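Local coordinates for protein putative pectin lyase (Geobacillus virus E2, PDB 7CHU) that serves as a tailspike protein of a deep-sea thermophilic bacteriophage and probably recognises and may cleave polysaccharide on the host surface, at residues N326-V331 and G348-L353; T304-L309 and Y322-D327; D342-T347 and G367-S372; S266-D271 and C287-K292. All coordinates share one frame; numbering follows the deposited sequence.

Contact 1. Residues N326-V331 and G348-L353; sequences NDFIKV and GYFVNL
Two successive rungs of a right-handed parallel beta-helix meet here, with I329, K330 and V331 paired in parallel register with V351, N352 and L353. The axes of strands 329-331 and 351-353 come within 4.8 Å, and their ladder includes N352 N to I329 O and V331 N to N352 O. Ahead of the strands the D327 carboxylate takes over: OD1 uses its anti lone pair to accept Y349 N at 2.9 Å, while OD2 receives N352 ND2, also at 2.9 Å, in a nearly straight bond (170°). That donor stands above the carboxylate plane, and K330 NZ reaches the same OD2 from the opposite face at 2.8 Å as a salt bridge. On the face carrying I329, V331, V351 and L353, V331 CG2 lies 3.8 Å from L353 CD2; F328 offers its ring edge to F350 CD1, side by side. Three donors thus grip the two carboxylate oxygens, two of them on OD2 from opposite faces, which fixes the rotation of the group and ties the corner of one coil to the next.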
loop_
_atom_site.group_PDB
_atom_site.type_symbol
_atom_site.label_atom_id
_atom_site.label_comp_id
_atom_site.label_asym_id
_atom_site.label_seq_id
_atom_site.Cartn_x
_atom_site.Cartn_y
_atom_site.Cartn_z
ATOM N N ASN A 326 -13.271 -4.156 23.458
ATOM C CA ASN A 326 -12.320 -5.259 23.632
ATOM C C ASN A 326 -10.934 -4.750 23.247
ATOM O O ASN A 326 -10.730 -3.542 23.152
ATOM C CB ASN A 326 -12.703 -6.481 22.788
ATOM C CG ASN A 326 -12.172 -7.783 23.371
ATOM O OD1 ASN A 326 -10.999 -8.116 23.210
ATOM N ND2 ASN A 326 -13.039 -8.520 24.057
ATOM N N ASP A 327 -9.965 -5.645 23.079
ATOM C CA ASP A 327 -8.700 -5.253 22.462
ATOM C C ASP A 327 -8.957 -5.027 20.980
ATOM O O ASP A 327 -9.751 -5.743 20.371
ATOM C CB ASP A 327 -7.627 -6.327 22.642
ATOM C CG ASP A 327 -7.509 -6.803 24.074
ATOM O OD1 ASP A 327 -7.343 -5.954 24.977
ATOM O OD2 ASP A 327 -7.580 -8.030 24.296
ATOM N N PHE A 328 -8.314 -4.026 20.395
ATOM C CA PHE A 328 -8.426 -3.853 18.965
ATOM C C PHE A 328 -7.798 -5.038 18.206
ATOM O O PHE A 328 -8.376 -5.541 17.242
ATOM C CB PHE A 328 -7.663 -2.587 18.516
ATOM C CG PHE A 328 -8.458 -1.305 18.600
ATOM C CD1 PHE A 328 -9.683 -1.181 17.965
ATOM C CD2 PHE A 328 -7.959 -0.209 19.298
ATOM C CE1 PHE A 328 -10.404 -0.001 18.039
ATOM C CE2 PHE A 328 -8.676 0.972 19.374
ATOM C CZ PHE A 328 -9.901 1.075 18.745
ATOM N N ILE A 329 -6.613 -5.477 18.647
ATOM C CA ILE A 329 -5.944 -6.640 18.073
ATOM C C ILE A 329 -5.552 -7.551 19.225
ATOM O O ILE A 329 -4.687 -7.194 20.032
ATOM C CB ILE A 329 -4.697 -6.282 17.248
ATOM C CG1 ILE A 329 -5.003 -5.216 16.185
ATOM C CG2 ILE A 329 -4.128 -7.552 16.563
ATOM C CD1 ILE A 329 -3.781 -4.753 15.432
ATOM N N LYS A 330 -6.149 -8.741 19.284
ATOM C CA LYS A 330 -5.829 -9.733 20.310
ATOM C C LYS A 330 -4.952 -10.798 19.665
ATOM O O LYS A 330 -5.414 -11.552 18.802
ATOM C CB LYS A 330 -7.111 -10.327 20.880
ATOM C CG LYS A 330 -6.961 -11.127 22.132
ATOM C CD LYS A 330 -8.294 -11.792 22.483
ATOM C CE LYS A 330 -8.654 -11.662 23.952
ATOM N NZ LYS A 330 -9.186 -10.293 24.309
ATOM N N VAL A 331 -3.674 -10.828 20.040
ATOM C CA VAL A 331 -2.674 -11.640 19.350
ATOM C C VAL A 331 -2.429 -12.922 20.134
ATOM O O VAL A 331 -2.217 -12.887 21.355
ATOM C CB VAL A 331 -1.351 -10.872 19.173
ATOM C CG1 VAL A 331 -0.292 -11.758 18.496
ATOM C CG2 VAL A 331 -1.571 -9.559 18.393
ATOM N N GLY A 348 -9.949 -2.366 25.884
ATOM C CA GLY A 348 -8.757 -3.105 26.270
ATOM C C GLY A 348 -7.466 -2.449 25.818
ATOM O O GLY A 348 -7.360 -1.220 25.803
ATOM N N TYR A 349 -6.475 -3.254 25.446
ATOM C CA TYR A 349 -5.264 -2.755 24.818
ATOM C C TYR A 349 -5.499 -2.518 23.329
ATOM O O TYR A 349 -6.376 -3.135 22.718
ATOM C CB TYR A 349 -4.125 -3.752 24.981
ATOM C CG TYR A 349 -3.851 -4.117 26.414
ATOM C CD1 TYR A 349 -3.039 -3.312 27.196
ATOM C CD2 TYR A 349 -4.386 -5.287 26.985
ATOM C CE1 TYR A 349 -2.751 -3.643 28.517
ATOM C CE2 TYR A 349 -4.109 -5.633 28.317
ATOM C CZ TYR A 349 -3.298 -4.797 29.070
ATOM O OH TYR A 349 -3.006 -5.105 30.380
ATOM N N PHE A 350 -4.690 -1.621 22.745
ATOM C CA PHE A 350 -4.636 -1.544 21.290
ATOM C C PHE A 350 -4.165 -2.877 20.730
ATOM O O PHE A 350 -4.776 -3.422 19.807
ATOM C CB PHE A 350 -3.708 -0.426 20.803
ATOM C CG PHE A 350 -4.147 0.969 21.201
ATOM C CD1 PHE A 350 -5.463 1.237 21.551
ATOM C CD2 PHE A 350 -3.220 2.010 21.220
ATOM C CE1 PHE A 350 -5.849 2.514 21.924
ATOM C CE2 PHE A 350 -3.594 3.298 21.580
ATOM C CZ PHE A 350 -4.910 3.553 21.939
ATOM N N VAL A 351 -3.078 -3.415 21.296
ATOM C CA VAL A 351 -2.474 -4.684 20.877
ATOM C C VAL A 351 -2.207 -5.500 22.135
ATOM O O VAL A 351 -1.395 -5.102 22.981
ATOM C CB VAL A 351 -1.169 -4.494 20.079
ATOM C CG1 VAL A 351 -0.570 -5.828 19.689
ATOM C CG2 VAL A 351 -1.382 -3.634 18.788
ATOM N N ASN A 352 -2.889 -6.637 22.261
ATOM C CA ASN A 352 -2.778 -7.519 23.418
ATOM C C ASN A 352 -1.991 -8.743 22.962
ATOM O O ASN A 352 -2.526 -9.599 22.259
ATOM C CB ASN A 352 -4.160 -7.890 23.942
ATOM C CG ASN A 352 -4.105 -8.626 25.285
ATOM O OD1 ASN A 352 -3.021 -8.920 25.791
ATOM N ND2 ASN A 352 -5.278 -8.922 25.853
ATOM N N LEU A 353 -0.716 -8.803 23.330
ATOM C CA LEU A 353 0.143 -9.933 22.991
ATOM C C LEU A 353 -0.078 -11.003 24.067
ATOM O O LEU A 353 0.502 -10.937 25.156
ATOM C CB LEU A 353 1.594 -9.477 22.880
ATOM C CG LEU A 353 1.827 -8.282 21.914
ATOM C CD1 LEU A 353 3.236 -7.747 21.955
ATOM C CD2 LEU A 353 1.449 -8.643 20.458
#

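Contact 2. Residues T304-L309 and Y322-D327; sequences TPHMYL and YQCNND
The imidazole of H306 meets strand 320-324, on another face of the coil, directly: NE2 donates to Y322 O at 2.9 Å, approaching from above that carbonyl's plane, with the oxygen tilted 17° from the ring plane. C324 SG lies obliquely to the same ring, 4.0 Å from its centroid. The first torsion of H306 (chi1 -85°) sets CG beside the backbone N and so starts the ring off toward strand 320-324. Further along, N326 CB rests 3.3 Å from T304 O, and its amide runs beside the P305 ring, N326 OD1 being 3.7 Å from P305 CD. P305 CA makes a C-H...O contact with D327 O at 3.1 Å. In the next shell, S266 OG bonds to T304 OG1 and P305 O, and N303 OD1 holds N326 ND2; F289 packs on H306. The NE2 bond restrains the rotation of the imidazole, and this buried ring joins strand 320-324 to the turn before strand 307-309, from one face of the beta-helix to another.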
loop_
_atom_site.group_PDB
_atom_site.type_symbol
_atom_site.label_atom_id
_atom_site.label_comp_id
_atom_site.label_asym_id
_atom_site.label_seq_id
_atom_site.Cartn_x
_atom_site.Cartn_y
_atom_site.Cartn_z
ATOM N N THR A 304 -15.859 -8.224 21.769
ATOM C CA THR A 304 -15.032 -9.089 20.943
ATOM C C THR A 304 -14.012 -8.211 20.225
ATOM O O THR A 304 -14.307 -7.050 19.918
ATOM C CB THR A 304 -15.907 -9.877 19.947
ATOM O OG1 THR A 304 -15.146 -10.913 19.309
ATOM C CG2 THR A 304 -16.525 -8.949 18.903
ATOM N N PRO A 305 -12.803 -8.702 19.989
ATOM C CA PRO A 305 -11.790 -7.840 19.376
ATOM C C PRO A 305 -12.131 -7.532 17.928
ATOM O O PRO A 305 -12.866 -8.277 17.268
ATOM C CB PRO A 305 -10.502 -8.659 19.497
ATOM C CG PRO A 305 -10.971 -10.080 19.590
ATOM C CD PRO A 305 -12.277 -10.031 20.325
ATOM N N HIS A 306 -11.640 -6.377 17.460
ATOM C CA HIS A 306 -11.786 -6.043 16.045
ATOM C C HIS A 306 -11.047 -7.057 15.198
ATOM O O HIS A 306 -11.555 -7.489 14.164
ATOM C CB HIS A 306 -11.273 -4.625 15.730
ATOM C CG HIS A 306 -12.285 -3.537 15.964
ATOM N ND1 HIS A 306 -13.356 -3.685 16.815
ATOM C CD2 HIS A 306 -12.393 -2.288 15.440
ATOM C CE1 HIS A 306 -14.070 -2.571 16.822
ATOM N NE2 HIS A 306 -13.514 -1.711 15.987
ATOM N N MET A 307 -9.855 -7.469 15.630
ATOM C CA MET A 307 -9.124 -8.542 14.960
ATOM C C MET A 307 -8.659 -9.532 16.016
ATOM O O MET A 307 -7.899 -9.154 16.914
ATOM C CB MET A 307 -7.921 -7.995 14.180
ATOM C CG MET A 307 -7.032 -9.115 13.609
ATOM S SD MET A 307 -5.607 -8.521 12.677
ATOM C CE MET A 307 -6.428 -7.679 11.326
ATOM N N TYR A 308 -9.095 -10.795 15.919
ATOM C CA TYR A 308 -8.525 -11.867 16.739
ATOM C C TYR A 308 -7.471 -12.583 15.910
ATOM O O TYR A 308 -7.800 -13.202 14.898
ATOM C CB TYR A 308 -9.579 -12.868 17.220
ATOM C CG TYR A 308 -8.959 -14.032 17.949
ATOM C CD1 TYR A 308 -8.322 -13.842 19.181
ATOM C CD2 TYR A 308 -8.985 -15.317 17.410
ATOM C CE1 TYR A 308 -7.729 -14.895 19.860
ATOM C CE2 TYR A 308 -8.399 -16.381 18.080
ATOM C CZ TYR A 308 -7.771 -16.168 19.307
ATOM O OH TYR A 308 -7.189 -17.226 19.973
ATOM N N LEU A 309 -6.207 -12.471 16.304
ATOM C CA LEU A 309 -5.088 -12.932 15.478
ATOM C C LEU A 309 -4.419 -14.166 16.092
ATOM O O LEU A 309 -3.323 -14.088 16.638
ATOM C CB LEU A 309 -4.105 -11.789 15.302
ATOM C CG LEU A 309 -2.877 -11.954 14.421
ATOM C CD1 LEU A 309 -3.261 -12.782 13.223
ATOM C CD2 LEU A 309 -2.324 -10.562 13.994
ATOM N N TYR A 322 -11.064 1.738 15.079
ATOM C CA TYR A 322 -11.866 2.707 15.819
ATOM C C TYR A 322 -13.030 2.017 16.518
ATOM O O TYR A 322 -13.719 1.191 15.909
ATOM C CB TYR A 322 -12.379 3.812 14.879
ATOM C CG TYR A 322 -13.511 4.625 15.453
ATOM C CD1 TYR A 322 -13.297 5.490 16.509
ATOM C CD2 TYR A 322 -14.794 4.502 14.953
ATOM C CE1 TYR A 322 -14.339 6.225 17.043
ATOM C CE2 TYR A 322 -15.834 5.225 15.471
ATOM C CZ TYR A 322 -15.603 6.093 16.510
ATOM O OH TYR A 322 -16.655 6.802 17.034
ATOM N N GLN A 323 -13.231 2.360 17.796
ATOM C CA GLN A 323 -14.418 2.011 18.570
ATOM C C GLN A 323 -14.596 0.499 18.748
ATOM O O GLN A 323 -15.335 -0.144 17.992
ATOM C CB GLN A 323 -15.659 2.625 17.920
ATOM C CG GLN A 323 -16.898 2.724 18.825
ATOM C CD GLN A 323 -16.839 3.914 19.797
ATOM O OE1 GLN A 323 -15.784 4.517 19.990
ATOM N NE2 GLN A 323 -17.965 4.221 20.439
ATOM N N CYS A 324 -13.891 -0.074 19.738
ATOM C CA CYS A 324 -13.937 -1.523 20.066
ATOM C C CYS A 324 -14.157 -1.821 21.534
ATOM O O CYS A 324 -13.418 -1.339 22.385
ATOM C CB CYS A 324 -12.646 -2.175 19.571
ATOM S SG CYS A 324 -12.464 -3.927 19.960
ATOM N N ASN A 325 -15.157 -2.645 21.827
ATOM C CA ASN A 325 -15.420 -3.052 23.199
ATOM C C ASN A 325 -14.591 -4.283 23.578
ATOM O O ASN A 325 -15.133 -5.299 24.011
ATOM C CB ASN A 325 -16.916 -3.340 23.356
ATOM C CG ASN A 325 -17.315 -3.623 24.788
ATOM O OD1 ASN A 325 -16.633 -3.223 25.733
ATOM N ND2 ASN A 325 -18.435 -4.317 24.959
ATOM N N ASN A 326 -13.271 -4.156 23.458
ATOM C CA ASN A 326 -12.320 -5.259 23.632
ATOM C C ASN A 326 -10.934 -4.750 23.247
ATOM O O ASN A 326 -10.730 -3.542 23.152
ATOM C CB ASN A 326 -12.703 -6.481 22.788
ATOM C CG ASN A 326 -12.172 -7.783 23.371
ATOM O OD1 ASN A 326 -10.999 -8.116 23.210
ATOM N ND2 ASN A 326 -13.039 -8.520 24.057
ATOM N N ASP A 327 -9.965 -5.645 23.079
ATOM C CA ASP A 327 -8.700 -5.253 22.462
ATOM C C ASP A 327 -8.957 -5.027 20.980
ATOM O O ASP A 327 -9.751 -5.743 20.371
ATOM C CB ASP A 327 -7.627 -6.327 22.642
ATOM C CG ASP A 327 -7.509 -6.803 24.074
ATOM O OD1 ASP A 327 -7.343 -5.954 24.977
ATOM O OD2 ASP A 327 -7.580 -8.030 24.296
#

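Contact 3. Residues D342-T347 and G367-S372; sequences DFYNCT and GQYFGS
Y344 and Y369 run alongside one another in the same direction, with their ring planes 78° apart in an offset edge-to-face pair whose centroids are 5.5 Å from each other. The edge of Y369 is turned toward the face of Y344: Y369 CD2 comes within 3.7 Å of Y344 CZ, while Y369 CE2 lies 3.4 Å from Y344 OH. Y344 CG is anti to the backbone N (chi1 -168°), and Q368 shares that torsion and runs alongside with an extended chain. Its CG covers one face of the Y369 ring over the centre, and its OE1 sits near the plane of the Y344 ring, at the edge. Beneath this cluster the backbones form adjoining rungs of the beta-helix, F343 pairing with G367 and Y344 with Q368 in parallel; Q368 N bonds to F343 O at 2.9 Å and C346 N to Y369 O at 3.0 Å. G367 CA sits 3.0 Å from F343 O, a close approach at backbone angles that call for glycine. The N345 amide plane stands 75° from the Y369 ring, with N345 OD1 3.6 Å from Y369 CB, while its ND2 bonds to Q323 on the preceding rung. On the outer side R335 of the second subunit packs on Y344 and Q368, and with K337 of that subunit it makes salt bridges to D342.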
loop_
_atom_site.group_PDB
_atom_site.type_symbol
_atom_site.label_atom_id
_atom_site.label_comp_id
_atom_site.label_asym_id
_atom_site.label_seq_id
_atom_site.Cartn_x
_atom_site.Cartn_y
_atom_site.Cartn_z
ATOM N N ASP A 342 -3.318 3.213 13.288
ATOM C CA ASP A 342 -3.844 4.148 14.262
ATOM C C ASP A 342 -5.051 3.530 14.944
ATOM O O ASP A 342 -5.891 2.902 14.289
ATOM C CB ASP A 342 -4.212 5.475 13.628
ATOM C CG ASP A 342 -4.341 6.584 14.663
ATOM O OD1 ASP A 342 -5.489 6.761 15.133
ATOM O OD2 ASP A 342 -3.308 7.244 15.005
ATOM N N PHE A 343 -5.140 3.751 16.254
ATOM C CA PHE A 343 -6.127 3.139 17.132
ATOM C C PHE A 343 -6.849 4.233 17.899
ATOM O O PHE A 343 -6.201 5.081 18.522
ATOM C CB PHE A 343 -5.455 2.195 18.136
ATOM C CG PHE A 343 -4.580 1.151 17.515
ATOM C CD1 PHE A 343 -5.123 -0.093 17.154
ATOM C CD2 PHE A 343 -3.218 1.377 17.340
ATOM C CE1 PHE A 343 -4.319 -1.098 16.603
ATOM C CE2 PHE A 343 -2.391 0.400 16.781
ATOM C CZ PHE A 343 -2.941 -0.855 16.406
ATOM N N TYR A 344 -8.176 4.221 17.870
ATOM C CA TYR A 344 -8.938 5.244 18.581
ATOM C C TYR A 344 -10.119 4.615 19.314
ATOM O O TYR A 344 -11.115 4.241 18.690
ATOM C CB TYR A 344 -9.415 6.340 17.625
ATOM C CG TYR A 344 -9.948 7.551 18.342
ATOM C CD1 TYR A 344 -9.087 8.552 18.799
ATOM C CD2 TYR A 344 -11.308 7.696 18.570
ATOM C CE1 TYR A 344 -9.583 9.671 19.459
ATOM C CE2 TYR A 344 -11.808 8.805 19.227
ATOM C CZ TYR A 344 -10.940 9.790 19.664
ATOM O OH TYR A 344 -11.425 10.886 20.336
ATOM N N ASN A 345 -10.006 4.537 20.645
ATOM C CA ASN A 345 -11.102 4.253 21.567
ATOM C C ASN A 345 -11.438 2.772 21.660
ATOM O O ASN A 345 -12.302 2.279 20.929
ATOM C CB ASN A 345 -12.365 5.037 21.208
ATOM C CG ASN A 345 -13.204 5.344 22.423
ATOM O OD1 ASN A 345 -12.676 5.471 23.527
ATOM N ND2 ASN A 345 -14.512 5.445 22.240
ATOM N N CYS A 346 -10.791 2.064 22.590
ATOM C CA CYS A 346 -11.177 0.698 22.910
ATOM C C CYS A 346 -11.172 0.499 24.427
ATOM O O CYS A 346 -10.639 1.311 25.187
ATOM C CB CYS A 346 -10.251 -0.311 22.250
ATOM S SG CYS A 346 -8.531 -0.212 22.888
ATOM N N THR A 347 -11.796 -0.587 24.859
ATOM C CA THR A 347 -11.887 -0.892 26.279
ATOM C C THR A 347 -10.698 -1.710 26.776
ATOM O O THR A 347 -10.442 -1.718 27.979
ATOM C CB THR A 347 -13.203 -1.633 26.574
ATOM O OG1 THR A 347 -13.189 -2.916 25.948
ATOM C CG2 THR A 347 -14.388 -0.876 26.030
ATOM N N GLY A 367 -2.185 6.558 18.469
ATOM C CA GLY A 367 -3.576 6.405 18.825
ATOM C C GLY A 367 -3.887 7.003 20.177
ATOM O O GLY A 367 -3.021 7.537 20.854
ATOM N N GLN A 368 -5.156 6.883 20.561
ATOM C CA GLN A 368 -5.611 7.509 21.787
ATOM C C GLN A 368 -6.772 6.717 22.360
ATOM O O GLN A 368 -7.573 6.141 21.617
ATOM C CB GLN A 368 -6.024 8.974 21.535
ATOM C CG GLN A 368 -6.097 9.797 22.832
ATOM C CD GLN A 368 -6.477 11.243 22.570
ATOM O OE1 GLN A 368 -6.770 11.628 21.433
ATOM N NE2 GLN A 368 -6.487 12.050 23.625
ATOM N N TYR A 369 -6.843 6.686 23.695
ATOM C CA TYR A 369 -7.976 6.164 24.461
ATOM C C TYR A 369 -8.013 4.640 24.453
ATOM O O TYR A 369 -8.988 4.028 24.005
ATOM C CB TYR A 369 -9.312 6.731 23.961
ATOM C CG TYR A 369 -9.438 8.222 24.175
ATOM C CD1 TYR A 369 -9.133 8.803 25.425
ATOM C CD2 TYR A 369 -9.838 9.059 23.138
ATOM C CE1 TYR A 369 -9.223 10.186 25.625
ATOM C CE2 TYR A 369 -9.944 10.428 23.336
ATOM C CZ TYR A 369 -9.637 10.982 24.576
ATOM O OH TYR A 369 -9.736 12.344 24.740
ATOM N N PHE A 370 -6.940 4.025 24.924
ATOM C CA PHE A 370 -6.989 2.634 25.342
ATOM C C PHE A 370 -7.829 2.529 26.622
ATOM O O PHE A 370 -8.305 3.528 27.177
ATOM C CB PHE A 370 -5.568 2.101 25.546
ATOM C CG PHE A 370 -4.676 3.053 26.284
ATOM C CD1 PHE A 370 -4.727 3.129 27.670
ATOM C CD2 PHE A 370 -3.818 3.902 25.598
ATOM C CE1 PHE A 370 -3.921 4.017 28.355
ATOM C CE2 PHE A 370 -3.018 4.804 26.277
ATOM C CZ PHE A 370 -3.062 4.849 27.667
ATOM N N GLY A 371 -8.008 1.304 27.104
ATOM C CA GLY A 371 -8.898 1.092 28.227
ATOM C C GLY A 371 -8.371 1.720 29.507
ATOM O O GLY A 371 -7.163 1.829 29.725
ATOM N N SER A 372 -9.312 2.120 30.363
ATOM C CA SER A 372 -9.007 2.747 31.646
ATOM C C SER A 372 -7.988 1.944 32.455
ATOM O O SER A 372 -8.208 0.768 32.773
ATOM C CB SER A 372 -10.304 2.901 32.450
ATOM O OG SER A 372 -10.050 3.367 33.763
#

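Contact 4. Residues S266-D271 and C287-K292; sequences SHVYFD and CKFHGK
H267 and F289 run past one another in opposing directions, each reaching toward the other's chain. In both residues CG is anti to the carbonyl carbon and beside the backbone N, at chi1 -65° for H267 and -59° for F289; this carries the H267 CG toward the F289 backbone and the F289 CG toward V268. The phenyl group turns its edge to the incoming chain: H267 CB lies in the plane of the F289 ring, 3.8 Å from F289 CD2, and V268 CG2 lies in that plane too, 3.7 Å from F289 CE2. V268 crosses F289 obliquely and touches it with this one methyl.

Beyond the phenyl ring, the imidazole of H267 extends past F289, H267 CD2 lying 3.9 Å from F289 CB, until H267 NE2 comes to 3.1 Å from H290 O, which lies at the edge of the ring. H267 ND1 is hydrogen-bonded to N263 ND2. H290 turns away from this meeting, and its ND1 donates to G291 O at 3.2 Å in a fairly straight bond (162°) close to the ring plane.

The F289 ring also stacks on F321, and the H267 ring meets H306 edge-to-face. Aromatic side chains piled from rung to rung in the interior, joining strand 268-271 and the turn before it to strand 288-290 on another face, are characteristic of the parallel beta-helix of pectate-lyase-like proteins.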
loop_
_atom_site.group_PDB
_atom_site.type_symbol
_atom_site.label_atom_id
_atom_site.label_comp_id
_atom_site.label_asym_id
_atom_site.label_seq_id
_atom_site.Cartn_x
_atom_site.Cartn_y
_atom_site.Cartn_z
ATOM N N SER A 266 -16.421 -10.395 15.640
ATOM C CA SER A 266 -15.168 -9.743 15.274
ATOM C C SER A 266 -15.132 -9.432 13.776
ATOM O O SER A 266 -15.698 -10.163 12.964
ATOM C CB SER A 266 -13.998 -10.641 15.652
ATOM O OG SER A 266 -13.792 -10.599 17.064
ATOM N N HIS A 267 -14.417 -8.363 13.391
ATOM C CA HIS A 267 -14.246 -8.122 11.961
ATOM C C HIS A 267 -13.472 -9.258 11.316
ATOM O O HIS A 267 -13.866 -9.781 10.266
ATOM C CB HIS A 267 -13.532 -6.797 11.695
ATOM C CG HIS A 267 -14.323 -5.602 12.119
ATOM N ND1 HIS A 267 -15.601 -5.349 11.661
ATOM C CD2 HIS A 267 -14.026 -4.606 12.988
ATOM C CE1 HIS A 267 -16.052 -4.239 12.222
ATOM N NE2 HIS A 267 -15.119 -3.772 13.034
ATOM N N VAL A 268 -12.348 -9.624 11.913
ATOM C CA VAL A 268 -11.457 -10.652 11.397
ATOM C C VAL A 268 -11.153 -11.591 12.550
ATOM O O VAL A 268 -10.713 -11.139 13.610
ATOM C CB VAL A 268 -10.153 -10.047 10.854
ATOM C CG1 VAL A 268 -9.131 -11.139 10.592
ATOM C CG2 VAL A 268 -10.428 -9.230 9.597
ATOM N N TYR A 269 -11.401 -12.888 12.354
ATOM C CA TYR A 269 -11.142 -13.899 13.376
ATOM C C TYR A 269 -10.263 -14.985 12.762
ATOM O O TYR A 269 -10.706 -15.694 11.855
ATOM C CB TYR A 269 -12.461 -14.492 13.895
ATOM C CG TYR A 269 -12.303 -15.334 15.128
ATOM C CD1 TYR A 269 -11.789 -16.622 15.035
ATOM C CD2 TYR A 269 -12.643 -14.837 16.390
ATOM C CE1 TYR A 269 -11.630 -17.431 16.156
ATOM C CE2 TYR A 269 -12.490 -15.630 17.534
ATOM C CZ TYR A 269 -11.992 -16.931 17.404
ATOM O OH TYR A 269 -11.816 -17.733 18.503
ATOM N N PHE A 270 -9.010 -15.086 13.216
ATOM C CA PHE A 270 -8.115 -16.153 12.791
ATOM C C PHE A 270 -8.260 -17.313 13.768
ATOM O O PHE A 270 -8.288 -17.110 14.984
ATOM C CB PHE A 270 -6.653 -15.708 12.753
ATOM C CG PHE A 270 -6.281 -14.913 11.531
ATOM C CD1 PHE A 270 -5.842 -15.538 10.372
ATOM C CD2 PHE A 270 -6.351 -13.543 11.554
ATOM C CE1 PHE A 270 -5.481 -14.798 9.247
ATOM C CE2 PHE A 270 -5.961 -12.782 10.452
ATOM C CZ PHE A 270 -5.535 -13.394 9.300
ATOM N N ASP A 271 -8.368 -18.525 13.229
ATOM C CA ASP A 271 -8.526 -19.739 14.027
ATOM C C ASP A 271 -7.480 -20.728 13.527
ATOM O O ASP A 271 -7.539 -21.153 12.373
ATOM C CB ASP A 271 -9.951 -20.277 13.878
ATOM C CG ASP A 271 -10.193 -21.586 14.632
ATOM O OD1 ASP A 271 -9.245 -22.217 15.165
ATOM O OD2 ASP A 271 -11.377 -21.988 14.659
ATOM N N CYS A 287 -6.423 -1.259 5.614
ATOM C CA CYS A 287 -7.790 -1.663 5.884
ATOM C C CYS A 287 -8.408 -0.847 7.016
ATOM O O CYS A 287 -7.713 -0.273 7.865
ATOM C CB CYS A 287 -7.862 -3.166 6.180
ATOM S SG CYS A 287 -7.380 -4.213 4.759
ATOM N N LYS A 288 -9.735 -0.750 6.971
ATOM C CA LYS A 288 -10.536 -0.028 7.960
ATOM C C LYS A 288 -11.244 -1.029 8.876
ATOM O O LYS A 288 -11.867 -1.964 8.380
ATOM C CB LYS A 288 -11.580 0.844 7.252
ATOM C CG LYS A 288 -12.665 1.424 8.173
ATOM C CD LYS A 288 -13.581 2.348 7.387
ATOM C CE LYS A 288 -14.707 2.899 8.218
ATOM N NZ LYS A 288 -15.380 4.035 7.531
ATOM N N PHE A 289 -11.160 -0.829 10.205
ATOM C CA PHE A 289 -11.844 -1.659 11.206
ATOM C C PHE A 289 -12.636 -0.727 12.123
ATOM O O PHE A 289 -12.072 -0.107 13.035
ATOM C CB PHE A 289 -10.862 -2.507 12.016
ATOM C CG PHE A 289 -10.023 -3.444 11.185
ATOM C CD1 PHE A 289 -8.777 -3.045 10.709
ATOM C CD2 PHE A 289 -10.480 -4.709 10.868
ATOM C CE1 PHE A 289 -7.989 -3.906 9.916
ATOM C CE2 PHE A 289 -9.703 -5.587 10.101
ATOM C CZ PHE A 289 -8.460 -5.187 9.607
ATOM N N HIS A 290 -13.942 -0.638 11.893
ATOM C CA HIS A 290 -14.780 0.416 12.467
ATOM C C HIS A 290 -15.913 -0.214 13.272
ATOM O O HIS A 290 -16.620 -1.080 12.767
ATOM C CB HIS A 290 -15.331 1.282 11.329
ATOM C CG HIS A 290 -15.912 2.593 11.753
ATOM N ND1 HIS A 290 -17.111 2.695 12.428
ATOM C CD2 HIS A 290 -15.516 3.863 11.498
ATOM C CE1 HIS A 290 -17.405 3.974 12.609
ATOM N NE2 HIS A 290 -16.453 4.700 12.052
ATOM N N GLY A 291 -16.110 0.240 14.497
ATOM C CA GLY A 291 -17.066 -0.394 15.368
ATOM C C GLY A 291 -18.508 -0.137 14.980
ATOM O O GLY A 291 -18.836 0.547 14.006
ATOM N N LYS A 292 -19.391 -0.719 15.787
ATOM C CA LYS A 292 -20.818 -0.764 15.501
ATOM C C LYS A 292 -21.543 0.487 15.974
ATOM O O LYS A 292 -22.452 0.967 15.295
ATOM C CB LYS A 292 -21.432 -2.002 16.167
ATOM C CG LYS A 292 -22.914 -2.178 15.903
ATOM C CD LYS A 292 -23.413 -3.469 16.507
ATOM C CE LYS A 292 -24.865 -3.658 16.162
ATOM N NZ LYS A 292 -25.277 -5.019 16.484
#

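Overall arrangement
The four contacts occupy consecutive coils in the middle of the chain. Contact 4 comes first, followed by contact 2; contact 1 then opens on N326 and D327, which it shares with contact 2, and its segments alternate with those of contact 3. Centres of contacts 1 and 2, and of 2 and 4, are about 7 Å apart, against about 15 Å for contacts 3 and 4, which do not touch. Strands 268-271, 307-309, 329-331 and 351-353 stack along one face, and 288-290, 320-324, 342-346 and 366-368 along another. Contacts 1 and 3 therefore bind neighbouring rungs within a face, whereas 2 and 4 span faces through the core. Contacts 3 and 4 also reach the second subunit, linking the coil to the trimer.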